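Local coordinates for acetyltransferase (Sinorhizobium meliloti, PDB 4JXQ) that acetylates phosphinothricin as a member of the GNAT superfamily, with acetyl-CoA as the acetyl donor, at the interface of chains A and B. Sequence-based numbering; all coordinates share one arbitrary frame. Chains: chain A/B, Acetyltransferase.

The interface of chains A and B. Residues chain A 32, 123, 149-151, 159; chain B 80-81, 84.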
loop_
_atom_site.group_PDB
_atom_site.type_symbol
_atom_site.label_atom_id
_atom_site.label_comp_id
_atom_site.label_asym_id
_atom_site.label_seq_id
_atom_site.Cartn_x
_atom_site.Cartn_y
_atom_site.Cartn_z
ATOM N N TYR A 32 -3.743 -11.381 3.160
ATOM C CA TYR A 32 -4.118 -10.944 4.491
ATOM C C TYR A 32 -5.621 -10.792 4.645
ATOM O O TYR A 32 -6.086 -10.360 5.704
ATOM C CB TYR A 32 -3.344 -9.712 4.871
ATOM C CG TYR A 32 -1.881 -9.940 5.224
ATOM C CD1 TYR A 32 -1.265 -11.162 5.094
ATOM C CD2 TYR A 32 -1.121 -8.918 5.728
ATOM C CE1 TYR A 32 0.087 -11.334 5.393
ATOM C CE2 TYR A 32 0.213 -9.058 6.012
ATOM C CZ TYR A 32 0.805 -10.290 5.821
ATOM O OH TYR A 32 2.169 -10.471 6.077
ATOM N N VAL A 123 4.614 -7.573 -2.691
ATOM C CA VAL A 123 4.360 -7.426 -1.243
ATOM C C VAL A 123 3.986 -8.811 -0.783
ATOM O O VAL A 123 2.897 -9.272 -1.078
ATOM C CB VAL A 123 3.267 -6.376 -0.976
ATOM C CG1 VAL A 123 3.028 -6.302 0.533
ATOM C CG2 VAL A 123 3.614 -5.048 -1.564
ATOM N N THR A 149 3.711 -7.153 10.904
ATOM C CA THR A 149 2.727 -6.277 10.314
ATOM C C THR A 149 1.394 -6.946 9.999
ATOM O O THR A 149 0.388 -6.233 9.819
ATOM C CB THR A 149 3.280 -5.590 9.067
ATOM O OG1 THR A 149 3.967 -6.548 8.240
ATOM C CG2 THR A 149 4.198 -4.502 9.434
ATOM N N GLY A 150 1.380 -8.261 9.931
ATOM C CA GLY A 150 0.170 -8.964 9.836
ATOM C C GLY A 150 -0.111 -9.826 11.062
ATOM O O GLY A 150 0.804 -10.209 11.767
ATOM N N PHE A 151 -1.374 -10.149 11.275
ATOM C CA PHE A 151 -1.789 -11.043 12.365
ATOM C C PHE A 151 -2.846 -11.960 11.819
ATOM O O PHE A 151 -3.906 -11.481 11.419
ATOM C CB PHE A 151 -2.300 -10.297 13.600
ATOM C CG PHE A 151 -2.483 -11.225 14.790
ATOM C CD1 PHE A 151 -1.389 -11.643 15.512
ATOM C CD2 PHE A 151 -3.716 -11.734 15.109
ATOM C CE1 PHE A 151 -1.538 -12.508 16.592
ATOM C CE2 PHE A 151 -3.864 -12.604 16.187
ATOM C CZ PHE A 151 -2.769 -13.017 16.899
ATOM N N THR A 159 6.020 -9.073 6.527
ATOM C CA THR A 159 5.619 -8.794 5.156
ATOM C C THR A 159 6.862 -8.327 4.405
ATOM O O THR A 159 7.469 -7.337 4.756
ATOM C CB THR A 159 4.535 -7.710 5.128
ATOM O OG1 THR A 159 3.471 -8.098 6.020
ATOM C CG2 THR A 159 3.954 -7.561 3.707
ATOM N N ALA B 80 -5.786 -8.822 8.205
ATOM C CA ALA B 80 -4.602 -9.152 8.954
ATOM C C ALA B 80 -3.727 -7.944 9.242
ATOM O O ALA B 80 -2.871 -8.022 10.118
ATOM C CB ALA B 80 -3.829 -10.249 8.318
ATOM N N TYR B 81 -3.909 -6.813 8.525
ATOM C CA TYR B 81 -3.172 -5.590 8.784
ATOM C C TYR B 81 -3.807 -4.712 9.862
ATOM O O TYR B 81 -3.367 -3.601 10.083
ATOM C CB TYR B 81 -3.065 -4.766 7.505
ATOM C CG TYR B 81 -2.112 -5.208 6.421
ATOM C CD1 TYR B 81 -0.759 -5.327 6.654
ATOM C CD2 TYR B 81 -2.565 -5.451 5.148
ATOM C CE1 TYR B 81 0.111 -5.628 5.620
ATOM C CE2 TYR B 81 -1.700 -5.764 4.105
ATOM C CZ TYR B 81 -0.345 -5.839 4.364
ATOM O OH TYR B 81 0.542 -6.119 3.352
ATOM N N LEU B 84 -1.771 -2.585 12.304
ATOM C CA LEU B 84 -0.804 -1.740 11.670
ATOM C C LEU B 84 -1.515 -0.428 11.243
ATOM O O LEU B 84 -2.586 -0.475 10.587
ATOM C CB LEU B 84 -0.256 -2.427 10.421
ATOM C CG LEU B 84 0.618 -1.558 9.489
ATOM C CD1 LEU B 84 1.887 -1.084 10.177
ATOM C CD2 LEU B 84 0.932 -2.331 8.211
HETATM O O HOH W 1 -1.811 -6.233 11.973
#
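A:Tyr32 and B:Tyr81 meet edge to face, the ring edge of the first packing on the face of the second. The A:Tyr32 ring turns its CD2 edge onto one face of B:Tyr81, with CD2 3.3 Å above the plane of that ring, over its centre, and the two planes inclined at 63°. B:Tyr81 reaches this place with CG anti to its own carbonyl carbon (chi1 -74°), its side chain lying nearly perpendicular to that of A:Tyr32.

Hydrogen bonds on the chain A side should hold the far end of the packing ring in place. The phenol OH of A:Tyr32 lies 2.7 Å from the hydroxyl OG1 of A:Thr159, which also pairs with OG1 of A:Thr149, so a chain of three hydroxyls, of undecided direction, supports the tyrosine from its own side.

Backbone bonds across the interface come from the 3-10 helix 79-81 of chain B. Its B:Ala80 N donates to A:Tyr32 O at 3.0 Å. B:Ala80 O accepts from A:Phe151 N at 2.8 Å. The same B:Ala80 O also meets a water that bridges to A:Thr149 O, joining the short turn to strand 149-152 by two routes.

Apolar packing completes the patch, one part of a two-fold symmetric interface whose role as a biological dimer the structure alone does not show. The methyl CB of B:Ala80 rests 3.5 Å from A:Tyr32 CB. B:Leu84 runs alongside A:Thr149 in parallel, a loose contact in which CD2 of B:Leu84 lies 4.1 Å from both CB and the methyl CG2 of A:Thr149. At its far tip, the phenol OH of B:Tyr81 comes 3.7 Å from the methyl CG2 of A:Thr159.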